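Local coordinates for protein ATP grasp ligase (Microcystis aeruginosa MRC, PDB 5IG9) that probably acts as an ATP-grasp ligase that cyclises microviridin precursor peptides, at residues A[64-72]-A[102-113]; A[128-139]-A[288-296]. All blocks are in the same frame, centred on the assembly; numbering follows the deposited sequence.

Contact 1 of 2, residues A[64-72]-A[102-113]; sequences LKEVSAVWY and RGMIASLSGFHL
Val70 is the apolar centre, facing the turn where helix 87-107 gives way to strand 111-113. Its CG2 methyl meets Leu108 CD1 at 4.0 Å. Its CG1 is turned anti to the backbone N (chi1 179°) and faces Ile105 CG2 at 4.3 Å. The imidazole of His112 lies alongside, with ND1 3.6 Å from Val70 CB. Farther out, Leu108 CD2 packs on Leu64 CB, and the Leu64 side chain crosses that of Met104 at about a right angle, with CD1 against CG. At the other end, Ile105 CD1 sits at the Tyr72 ring edge, 3.9 Å from CE1.

His112 also has a polar task. Its NE2 donates to Leu108 O (2.8 Å, 156°), approaching from above the carbonyl plane and tying the chain just past the helix to the strand. With an alanine in place of His112, Leu108 O would probably lose this donor and a gap would open beside Val70. The strands pair through Val70 N to Phe111 O (2.8 Å), Leu113 N to Val70 O (2.9 Å) and Tyr72 N to Leu113 O. The guanidinium of Arg102 passes near Tyr72 OH but forms its salt bridge with Asp120. Ala69, Trp71, Phe111 and Leu113 occupy the other sheet face, where helix 313-323 packs. Strand 69-72, helix 87-107 and parallel strand 111-113 form a beta-alpha-beta crossover, consistent with the Rossmann-like pre-ATP-grasp domain.

Contact 2 of 2, residues A[128-139]-A[288-296]; sequences QLQVARQLGLLI and ERYIFLEIN
Phe292 meets Ala132 where helix 125-134 lies across strand 290-296, an edge strand of the antiparallel sheet that also holds strands 277-284 and 214-221. The short helix and strand axes come within 8.9 Å, at 137° between their directions. Three residues carry most of the buried surface: Leu138, Phe292 and Gln128.

The Phe292 ring is turned toward the helix, with CG anti to its own backbone N (chi1 171°). Ala132 CB lies over one face in a CH-pi contact, 4.0 Å from the ring centroid. Ile139 CG2 approaches the ring edge, and Leu129 CD2 comes in obliquely near CE2. Leu269 of helix 260-273 and Ile280 of the neighbouring strand also touch this side chain, so it sits in a shared apolar layer.

Leu138 follows the helix. Gly136 takes positive phi in a Schellman motif and ends the helical turn, after which the chain turns to the strand. There Leu138 O accepts a hydrogen bond from Phe292 N at 2.6 Å. The Leu138 side chain crosses Arg289 at about a right angle, with CD1 3.3 Å from NH2. Its CB also packs on Ile291 CG1, at 4.1 Å.

Farther along the strand, Leu293 and Glu294 both face Asp281 in a classic beta bulge. Just past it lies the amide of Gln128, carried there by a chain extended beyond CG. Ile295 CG2 packs against its CD. NE2 donates to Ala122 O, and only a weak, bent bond (2.8 Å) joins it to Ile295 O. The straighter bond runs the other way: Ile295 N donates to Gln128 OE1 at 3.0 Å and 167°, from above the amide plane.

Contact 1 closes before contact 2 opens along the chain. Their centres lie 31 Å apart and their nearest atoms about 9 Å apart, so they do not touch. Contact 1 belongs to the parallel sheet of the N-terminal domain, and contact 2 to the edge of an antiparallel sheet. Helix 116-122 comes between them in sequence and packs on Tyr72, Arg102 and Ile105, and its end reaches Gln128 of contact 2. The dimer brings the two regions together more directly: Ser107 O of contact 1 accepts a hydrogen bond from Gln130 NE2 of the second subunit. Both contacts therefore border the subunit interface.

Contact 1 of 2, residues A[64-72]-A[102-113]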
loop_
_atom_site.group_PDB
_atom_site.type_symbol
_atom_site.label_atom_id
_atom_site.label_comp_id
_atom_site.label_asym_id
_atom_site.label_seq_id
_atom_site.Cartn_x
_atom_site.Cartn_y
_atom_site.Cartn_z
ATOM N N LEU A 64 22.339 -9.310 4.624
ATOM C CA LEU A 64 21.396 -8.336 5.161
ATOM C C LEU A 64 21.745 -7.887 6.573
ATOM O O LEU A 64 21.213 -6.870 7.030
ATOM C CB LEU A 64 19.983 -8.909 5.129
ATOM C CG LEU A 64 19.474 -9.212 3.721
ATOM C CD1 LEU A 64 18.108 -9.865 3.780
ATOM C CD2 LEU A 64 19.430 -7.948 2.880
ATOM N N LYS A 65 22.615 -8.611 7.278
ATOM C CA LYS A 65 23.030 -8.158 8.601
ATOM C C LYS A 65 23.954 -6.950 8.527
ATOM O O LYS A 65 24.073 -6.213 9.514
ATOM C CB LYS A 65 23.723 -9.290 9.361
ATOM C CG LYS A 65 25.018 -9.773 8.723
ATOM C CD LYS A 65 25.739 -10.771 9.617
ATOM C CE LYS A 65 27.043 -11.239 8.989
ATOM N NZ LYS A 65 27.788 -12.168 9.885
ATOM N N GLU A 66 24.604 -6.733 7.386
ATOM C CA GLU A 66 25.542 -5.638 7.194
ATOM C C GLU A 66 24.879 -4.394 6.616
ATOM O O GLU A 66 25.578 -3.430 6.283
ATOM C CB GLU A 66 26.688 -6.090 6.285
ATOM C CG GLU A 66 27.423 -7.331 6.779
ATOM C CD GLU A 66 28.270 -7.975 5.697
ATOM O OE1 GLU A 66 29.120 -8.831 6.024
ATOM O OE2 GLU A 66 28.081 -7.623 4.513
ATOM N N VAL A 67 23.555 -4.397 6.488
ATOM C CA VAL A 67 22.826 -3.246 5.968
ATOM C C VAL A 67 22.673 -2.219 7.084
ATOM O O VAL A 67 22.068 -2.497 8.125
ATOM C CB VAL A 67 21.462 -3.665 5.400
ATOM C CG1 VAL A 67 20.537 -2.462 5.268
ATOM C CG2 VAL A 67 21.642 -4.347 4.047
ATOM N N SER A 68 23.237 -1.029 6.870
ATOM C CA SER A 68 23.139 0.065 7.825
ATOM C C SER A 68 22.119 1.122 7.425
ATOM O O SER A 68 21.673 1.886 8.288
ATOM C CB SER A 68 24.509 0.729 8.009
ATOM O OG SER A 68 25.002 1.235 6.779
ATOM N N ALA A 69 21.739 1.183 6.151
ATOM C CA ALA A 69 20.759 2.152 5.681
ATOM C C ALA A 69 20.069 1.594 4.447
ATOM O O ALA A 69 20.643 0.783 3.716
ATOM C CB ALA A 69 21.401 3.506 5.361
ATOM N N VAL A 70 18.831 2.040 4.227
ATOM C CA VAL A 70 18.024 1.620 3.086
ATOM C C VAL A 70 17.492 2.859 2.379
ATOM O O VAL A 70 16.866 3.718 3.008
ATOM C CB VAL A 70 16.851 0.711 3.507
ATOM C CG1 VAL A 70 16.023 0.327 2.288
ATOM C CG2 VAL A 70 17.358 -0.528 4.223
ATOM N N TRP A 71 17.726 2.941 1.073
ATOM C CA TRP A 71 17.140 3.978 0.233
ATOM C C TRP A 71 15.943 3.373 -0.493
ATOM O O TRP A 71 16.106 2.628 -1.466
ATOM C CB TRP A 71 18.158 4.540 -0.755
ATOM C CG TRP A 71 17.671 5.775 -1.450
ATOM C CD1 TRP A 71 16.663 6.601 -1.041
ATOM C CD2 TRP A 71 18.162 6.320 -2.681
ATOM N NE1 TRP A 71 16.502 7.629 -1.937
ATOM C CE2 TRP A 71 17.409 7.477 -2.954
ATOM C CE3 TRP A 71 19.168 5.943 -3.576
ATOM C CZ2 TRP A 71 17.630 8.260 -4.084
ATOM C CZ3 TRP A 71 19.385 6.721 -4.697
ATOM C CH2 TRP A 71 18.620 7.865 -4.942
ATOM N N TYR A 72 14.743 3.690 -0.012
ATOM C CA TYR A 72 13.498 3.179 -0.587
ATOM C C TYR A 72 13.179 4.021 -1.819
ATOM O O TYR A 72 12.325 4.912 -1.809
ATOM C CB TYR A 72 12.384 3.224 0.455
ATOM C CG TYR A 72 11.134 2.459 0.096
ATOM C CD1 TYR A 72 11.195 1.127 -0.294
ATOM C CD2 TYR A 72 9.886 3.061 0.177
ATOM C CE1 TYR A 72 10.050 0.426 -0.611
ATOM C CE2 TYR A 72 8.737 2.369 -0.137
ATOM C CZ TYR A 72 8.823 1.050 -0.529
ATOM O OH TYR A 72 7.677 0.355 -0.843
ATOM N N ARG A 102 8.801 -6.420 0.000
ATOM C CA ARG A 102 8.284 -5.480 0.990
ATOM C C ARG A 102 8.517 -5.987 2.404
ATOM O O ARG A 102 8.863 -5.210 3.300
ATOM C CB ARG A 102 6.795 -5.231 0.759
ATOM C CG ARG A 102 6.493 -4.286 -0.383
ATOM C CD ARG A 102 4.999 -4.175 -0.613
ATOM N NE ARG A 102 4.289 -3.636 0.545
ATOM C CZ ARG A 102 4.011 -2.348 0.718
ATOM N NH1 ARG A 102 4.388 -1.460 -0.190
ATOM N NH2 ARG A 102 3.358 -1.948 1.801
ATOM N N GLY A 103 8.323 -7.287 2.627
ATOM C CA GLY A 103 8.566 -7.846 3.946
ATOM C C GLY A 103 10.032 -7.802 4.327
ATOM O O GLY A 103 10.376 -7.578 5.491
ATOM N N MET A 104 10.917 -8.023 3.352
ATOM C CA MET A 104 12.347 -7.892 3.602
ATOM C C MET A 104 12.694 -6.480 4.050
ATOM O O MET A 104 13.382 -6.287 5.058
ATOM C CB MET A 104 13.134 -8.258 2.346
ATOM C CG MET A 104 14.624 -8.013 2.486
ATOM S SD MET A 104 15.530 -8.234 0.946
ATOM C CE MET A 104 15.318 -6.623 0.195
ATOM N N ILE A 105 12.225 -5.477 3.306
ATOM C CA ILE A 105 12.555 -4.090 3.628
ATOM C C ILE A 105 11.976 -3.701 4.981
ATOM O O ILE A 105 12.643 -3.053 5.796
ATOM C CB ILE A 105 12.058 -3.151 2.514
ATOM C CG1 ILE A 105 12.728 -3.514 1.192
ATOM C CG2 ILE A 105 12.320 -1.697 2.880
ATOM C CD1 ILE A 105 12.117 -2.829 -0.001
ATOM N N ALA A 106 10.731 -4.100 5.246
ATOM C CA ALA A 106 10.074 -3.725 6.492
ATOM C C ALA A 106 10.692 -4.399 7.709
ATOM O O ALA A 106 10.509 -3.912 8.829
ATOM C CB ALA A 106 8.585 -4.055 6.416
ATOM N N SER A 107 11.411 -5.505 7.521
ATOM C CA SER A 107 12.050 -6.196 8.634
ATOM C C SER A 107 13.460 -5.698 8.909
ATOM O O SER A 107 13.970 -5.905 10.014
ATOM C CB SER A 107 12.088 -7.703 8.369
ATOM O OG SER A 107 10.782 -8.211 8.165
ATOM N N LEU A 108 14.095 -5.049 7.937
ATOM C CA LEU A 108 15.450 -4.552 8.124
ATOM C C LEU A 108 15.475 -3.414 9.133
ATOM O O LEU A 108 14.619 -2.525 9.116
ATOM C CB LEU A 108 16.029 -4.075 6.795
ATOM C CG LEU A 108 16.301 -5.140 5.734
ATOM C CD1 LEU A 108 16.551 -4.477 4.392
ATOM C CD2 LEU A 108 17.487 -6.000 6.134
ATOM N N SER A 109 16.469 -3.443 10.015
ATOM C CA SER A 109 16.681 -2.357 10.956
ATOM C C SER A 109 17.576 -1.305 10.299
ATOM O O SER A 109 17.836 -1.345 9.093
ATOM C CB SER A 109 17.267 -2.890 12.261
ATOM O OG SER A 109 18.592 -3.351 12.079
ATOM N N GLY A 110 18.061 -0.352 11.080
ATOM C CA GLY A 110 18.837 0.729 10.526
ATOM C C GLY A 110 17.966 1.886 10.082
ATOM O O GLY A 110 16.773 1.973 10.383
ATOM N N PHE A 111 18.587 2.794 9.334
ATOM C CA PHE A 111 17.919 4.010 8.894
ATOM C C PHE A 111 17.278 3.800 7.527
ATOM O O PHE A 111 17.934 3.330 6.591
ATOM C CB PHE A 111 18.907 5.175 8.849
ATOM C CG PHE A 111 18.294 6.467 8.405
ATOM C CD1 PHE A 111 17.465 7.183 9.254
ATOM C CD2 PHE A 111 18.547 6.969 7.141
ATOM C CE1 PHE A 111 16.896 8.376 8.847
ATOM C CE2 PHE A 111 17.985 8.163 6.728
ATOM C CZ PHE A 111 17.156 8.866 7.582
ATOM N N HIS A 112 16.001 4.155 7.412
ATOM C CA HIS A 112 15.254 4.020 6.170
ATOM C C HIS A 112 14.922 5.396 5.602
ATOM O O HIS A 112 14.536 6.309 6.340
ATOM C CB HIS A 112 13.966 3.225 6.383
ATOM C CG HIS A 112 14.191 1.772 6.660
ATOM N ND1 HIS A 112 14.034 0.798 5.698
ATOM C CD2 HIS A 112 14.560 1.125 7.790
ATOM C CE1 HIS A 112 14.295 -0.385 6.224
ATOM N NE2 HIS A 112 14.616 -0.215 7.493
ATOM N N LEU A 113 15.065 5.534 4.287
ATOM C CA LEU A 113 14.725 6.773 3.597
ATOM C C LEU A 113 13.872 6.492 2.361
ATOM O O LEU A 113 14.400 6.373 1.255
ATOM C CB LEU A 113 15.991 7.532 3.192
ATOM C CG LEU A 113 15.820 8.924 2.579
ATOM C CD1 LEU A 113 15.632 9.969 3.665
ATOM C CD2 LEU A 113 16.997 9.269 1.685
#

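Contact 2 of 2, residues A[128-139]-A[288-296]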
loop_
_atom_site.group_PDB
_atom_site.type_symbol
_atom_site.label_atom_id
_atom_site.label_comp_id
_atom_site.label_asym_id
_atom_site.label_seq_id
_atom_site.Cartn_x
_atom_site.Cartn_y
_atom_site.Cartn_z
ATOM N N GLN A 128 -2.952 14.138 2.262
ATOM C CA GLN A 128 -1.944 15.181 2.107
ATOM C C GLN A 128 -2.581 16.564 2.170
ATOM O O GLN A 128 -2.171 17.418 2.964
ATOM C CB GLN A 128 -1.198 15.004 0.784
ATOM C CG GLN A 128 -0.433 13.704 0.634
ATOM C CD GLN A 128 0.315 13.659 -0.678
ATOM O OE1 GLN A 128 0.378 14.652 -1.398
ATOM N NE2 GLN A 128 0.891 12.506 -0.998
ATOM N N LEU A 129 -3.601 16.794 1.337
ATOM C CA LEU A 129 -4.238 18.105 1.275
ATOM C C LEU A 129 -4.898 18.465 2.600
ATOM O O LEU A 129 -4.810 19.610 3.058
ATOM C CB LEU A 129 -5.264 18.128 0.142
ATOM C CG LEU A 129 -4.744 17.698 -1.234
ATOM C CD1 LEU A 129 -5.889 17.468 -2.205
ATOM C CD2 LEU A 129 -3.780 18.732 -1.781
ATOM N N GLN A 130 -5.557 17.495 3.234
ATOM C CA GLN A 130 -6.232 17.754 4.502
ATOM C C GLN A 130 -5.241 18.115 5.601
ATOM O O GLN A 130 -5.490 19.032 6.391
ATOM C CB GLN A 130 -7.057 16.536 4.905
ATOM C CG GLN A 130 -7.520 16.543 6.343
ATOM C CD GLN A 130 -8.496 15.423 6.624
ATOM O OE1 GLN A 130 -9.617 15.417 6.108
ATOM N NE2 GLN A 130 -8.076 14.457 7.436
ATOM N N VAL A 131 -4.116 17.403 5.676
ATOM C CA VAL A 131 -3.124 17.698 6.705
ATOM C C VAL A 131 -2.429 19.022 6.415
ATOM O O VAL A 131 -2.152 19.804 7.331
ATOM C CB VAL A 131 -2.122 16.536 6.832
ATOM C CG1 VAL A 131 -0.948 16.936 7.716
ATOM C CG2 VAL A 131 -2.818 15.312 7.402
ATOM N N ALA A 132 -2.144 19.298 5.138
ATOM C CA ALA A 132 -1.548 20.581 4.775
ATOM C C ALA A 132 -2.477 21.737 5.122
ATOM O O ALA A 132 -2.029 22.784 5.605
ATOM C CB ALA A 132 -1.205 20.602 3.286
ATOM N N ARG A 133 -3.779 21.567 4.882
ATOM C CA ARG A 133 -4.734 22.621 5.211
ATOM C C ARG A 133 -4.861 22.810 6.718
ATOM O O ARG A 133 -4.996 23.942 7.195
ATOM C CB ARG A 133 -6.094 22.308 4.592
ATOM C CG ARG A 133 -7.138 23.380 4.811
ATOM C CD ARG A 133 -8.440 23.026 4.118
ATOM N NE ARG A 133 -9.479 24.011 4.390
ATOM C CZ ARG A 133 -10.352 23.922 5.386
ATOM N NH1 ARG A 133 -10.317 22.883 6.210
ATOM N NH2 ARG A 133 -11.262 24.872 5.559
ATOM N N GLN A 134 -4.816 21.717 7.486
ATOM C CA GLN A 134 -4.805 21.834 8.941
ATOM C C GLN A 134 -3.546 22.525 9.445
ATOM O O GLN A 134 -3.545 23.052 10.562
ATOM C CB GLN A 134 -4.948 20.455 9.584
ATOM C CG GLN A 134 -6.313 19.814 9.380
ATOM C CD GLN A 134 -6.354 18.368 9.822
ATOM O OE1 GLN A 134 -5.313 17.756 10.073
ATOM N NE2 GLN A 134 -7.557 17.809 9.919
ATOM N N LEU A 135 -2.480 22.540 8.646
ATOM C CA LEU A 135 -1.246 23.227 8.994
ATOM C C LEU A 135 -1.213 24.666 8.504
ATOM O O LEU A 135 -0.187 25.334 8.662
ATOM C CB LEU A 135 -0.048 22.469 8.428
ATOM C CG LEU A 135 0.231 21.103 9.047
ATOM C CD1 LEU A 135 1.308 20.411 8.252
ATOM C CD2 LEU A 135 0.641 21.246 10.505
ATOM N N GLY A 136 -2.296 25.150 7.904
ATOM C CA GLY A 136 -2.383 26.529 7.474
ATOM C C GLY A 136 -1.988 26.793 6.040
ATOM O O GLY A 136 -1.865 27.962 5.657
ATOM N N LEU A 137 -1.783 25.753 5.236
ATOM C CA LEU A 137 -1.410 25.918 3.840
ATOM C C LEU A 137 -2.655 25.922 2.965
ATOM O O LEU A 137 -3.582 25.135 3.176
ATOM C CB LEU A 137 -0.459 24.802 3.399
ATOM C CG LEU A 137 0.951 24.776 3.996
ATOM C CD1 LEU A 137 1.582 23.403 3.818
ATOM C CD2 LEU A 137 1.822 25.848 3.369
ATOM N N LEU A 138 -2.680 26.825 1.991
ATOM C CA LEU A 138 -3.797 26.878 1.060
ATOM C C LEU A 138 -3.739 25.689 0.111
ATOM O O LEU A 138 -2.677 25.344 -0.413
ATOM C CB LEU A 138 -3.775 28.183 0.265
ATOM C CG LEU A 138 -3.880 29.473 1.073
ATOM C CD1 LEU A 138 -3.645 30.669 0.175
ATOM C CD2 LEU A 138 -5.229 29.565 1.764
ATOM N N ILE A 139 -4.886 25.053 -0.098
ATOM C CA ILE A 139 -4.985 23.931 -1.028
ATOM C C ILE A 139 -6.117 24.205 -2.011
ATOM O O ILE A 139 -7.111 24.853 -1.648
ATOM C CB ILE A 139 -5.203 22.603 -0.286
ATOM C CG1 ILE A 139 -6.478 22.656 0.557
ATOM C CG2 ILE A 139 -3.999 22.269 0.588
ATOM C CD1 ILE A 139 -6.833 21.334 1.188
ATOM N N GLU A 288 0.904 36.541 -5.031
ATOM C CA GLU A 288 1.826 35.918 -4.074
ATOM C C GLU A 288 1.105 35.114 -2.993
ATOM O O GLU A 288 1.462 35.165 -1.814
ATOM C CB GLU A 288 2.749 36.960 -3.443
ATOM C CG GLU A 288 3.955 37.300 -4.297
ATOM C CD GLU A 288 4.993 38.096 -3.536
ATOM O OE1 GLU A 288 4.815 39.326 -3.397
ATOM O OE2 GLU A 288 5.980 37.487 -3.063
ATOM N N ARG A 289 0.093 34.352 -3.397
ATOM C CA ARG A 289 -0.507 33.347 -2.532
ATOM C C ARG A 289 0.108 31.991 -2.848
ATOM O O ARG A 289 0.222 31.609 -4.017
ATOM C CB ARG A 289 -2.025 33.293 -2.715
ATOM C CG ARG A 289 -2.759 34.502 -2.168
ATOM C CD ARG A 289 -4.240 34.463 -2.512
ATOM N NE ARG A 289 -4.964 33.433 -1.771
ATOM C CZ ARG A 289 -5.672 33.664 -0.670
ATOM N NH1 ARG A 289 -5.752 34.891 -0.172
ATOM N NH2 ARG A 289 -6.300 32.670 -0.062
ATOM N N TYR A 290 0.519 31.272 -1.804
ATOM C CA TYR A 290 1.182 29.983 -1.956
ATOM C C TYR A 290 0.170 28.866 -1.734
ATOM O O TYR A 290 -0.408 28.750 -0.648
ATOM C CB TYR A 290 2.355 29.850 -0.985
ATOM C CG TYR A 290 3.511 30.789 -1.266
ATOM C CD1 TYR A 290 3.495 32.096 -0.801
ATOM C CD2 TYR A 290 4.620 30.367 -1.992
ATOM C CE1 TYR A 290 4.544 32.960 -1.052
ATOM C CE2 TYR A 290 5.675 31.224 -2.249
ATOM C CZ TYR A 290 5.633 32.519 -1.775
ATOM O OH TYR A 290 6.681 33.378 -2.025
ATOM N N ILE A 291 -0.034 28.045 -2.761
ATOM C CA ILE A 291 -0.995 26.949 -2.735
ATOM C C ILE A 291 -0.230 25.634 -2.741
ATOM O O ILE A 291 0.606 25.402 -3.620
ATOM C CB ILE A 291 -1.969 27.021 -3.924
ATOM C CG1 ILE A 291 -2.958 28.176 -3.750
ATOM C CG2 ILE A 291 -2.711 25.703 -4.095
ATOM C CD1 ILE A 291 -2.467 29.504 -4.283
ATOM N N PHE A 292 -0.512 24.782 -1.760
ATOM C CA PHE A 292 0.070 23.448 -1.717
ATOM C C PHE A 292 -0.686 22.523 -2.663
ATOM O O PHE A 292 -1.918 22.459 -2.631
ATOM C CB PHE A 292 0.029 22.889 -0.295
ATOM C CG PHE A 292 0.414 21.437 -0.200
ATOM C CD1 PHE A 292 1.748 21.067 -0.130
ATOM C CD2 PHE A 292 -0.553 20.443 -0.185
ATOM C CE1 PHE A 292 2.109 19.733 -0.048
ATOM C CE2 PHE A 292 -0.196 19.106 -0.103
ATOM C CZ PHE A 292 1.136 18.754 -0.033
ATOM N N LEU A 293 0.053 21.789 -3.494
ATOM C CA LEU A 293 -0.545 20.843 -4.428
ATOM C C LEU A 293 -0.341 19.396 -3.996
ATOM O O LEU A 293 -1.318 18.665 -3.804
ATOM C CB LEU A 293 0.017 21.054 -5.839
ATOM C CG LEU A 293 -0.347 22.349 -6.564
ATOM C CD1 LEU A 293 0.192 22.324 -7.985
ATOM C CD2 LEU A 293 -1.852 22.578 -6.559
ATOM N N GLU A 294 0.906 18.962 -3.831
ATOM C CA GLU A 294 1.191 17.545 -3.663
ATOM C C GLU A 294 2.591 17.361 -3.094
ATOM O O GLU A 294 3.505 18.121 -3.417
ATOM C CB GLU A 294 1.064 16.810 -5.004
ATOM C CG GLU A 294 1.529 15.362 -4.998
ATOM C CD GLU A 294 1.440 14.731 -6.372
ATOM O OE1 GLU A 294 0.602 15.190 -7.177
ATOM O OE2 GLU A 294 2.212 13.788 -6.652
ATOM N N ILE A 295 2.748 16.348 -2.248
ATOM C CA ILE A 295 4.055 15.852 -1.839
ATOM C C ILE A 295 4.177 14.410 -2.312
ATOM O O ILE A 295 3.309 13.576 -2.025
ATOM C CB ILE A 295 4.271 15.955 -0.317
ATOM C CG1 ILE A 295 5.522 15.177 0.094
ATOM C CG2 ILE A 295 3.057 15.458 0.444
ATOM C CD1 ILE A 295 5.774 15.192 1.584
ATOM N N ASN A 296 5.243 14.124 -3.050
ATOM C CA ASN A 296 5.516 12.770 -3.509
ATOM C C ASN A 296 6.713 12.226 -2.746
ATOM O O ASN A 296 7.843 12.688 -2.969
ATOM C CB ASN A 296 5.781 12.748 -5.013
ATOM C CG ASN A 296 5.919 11.341 -5.563
ATOM O OD1 ASN A 296 5.737 10.356 -4.846
ATOM N ND2 ASN A 296 6.230 11.240 -6.849
#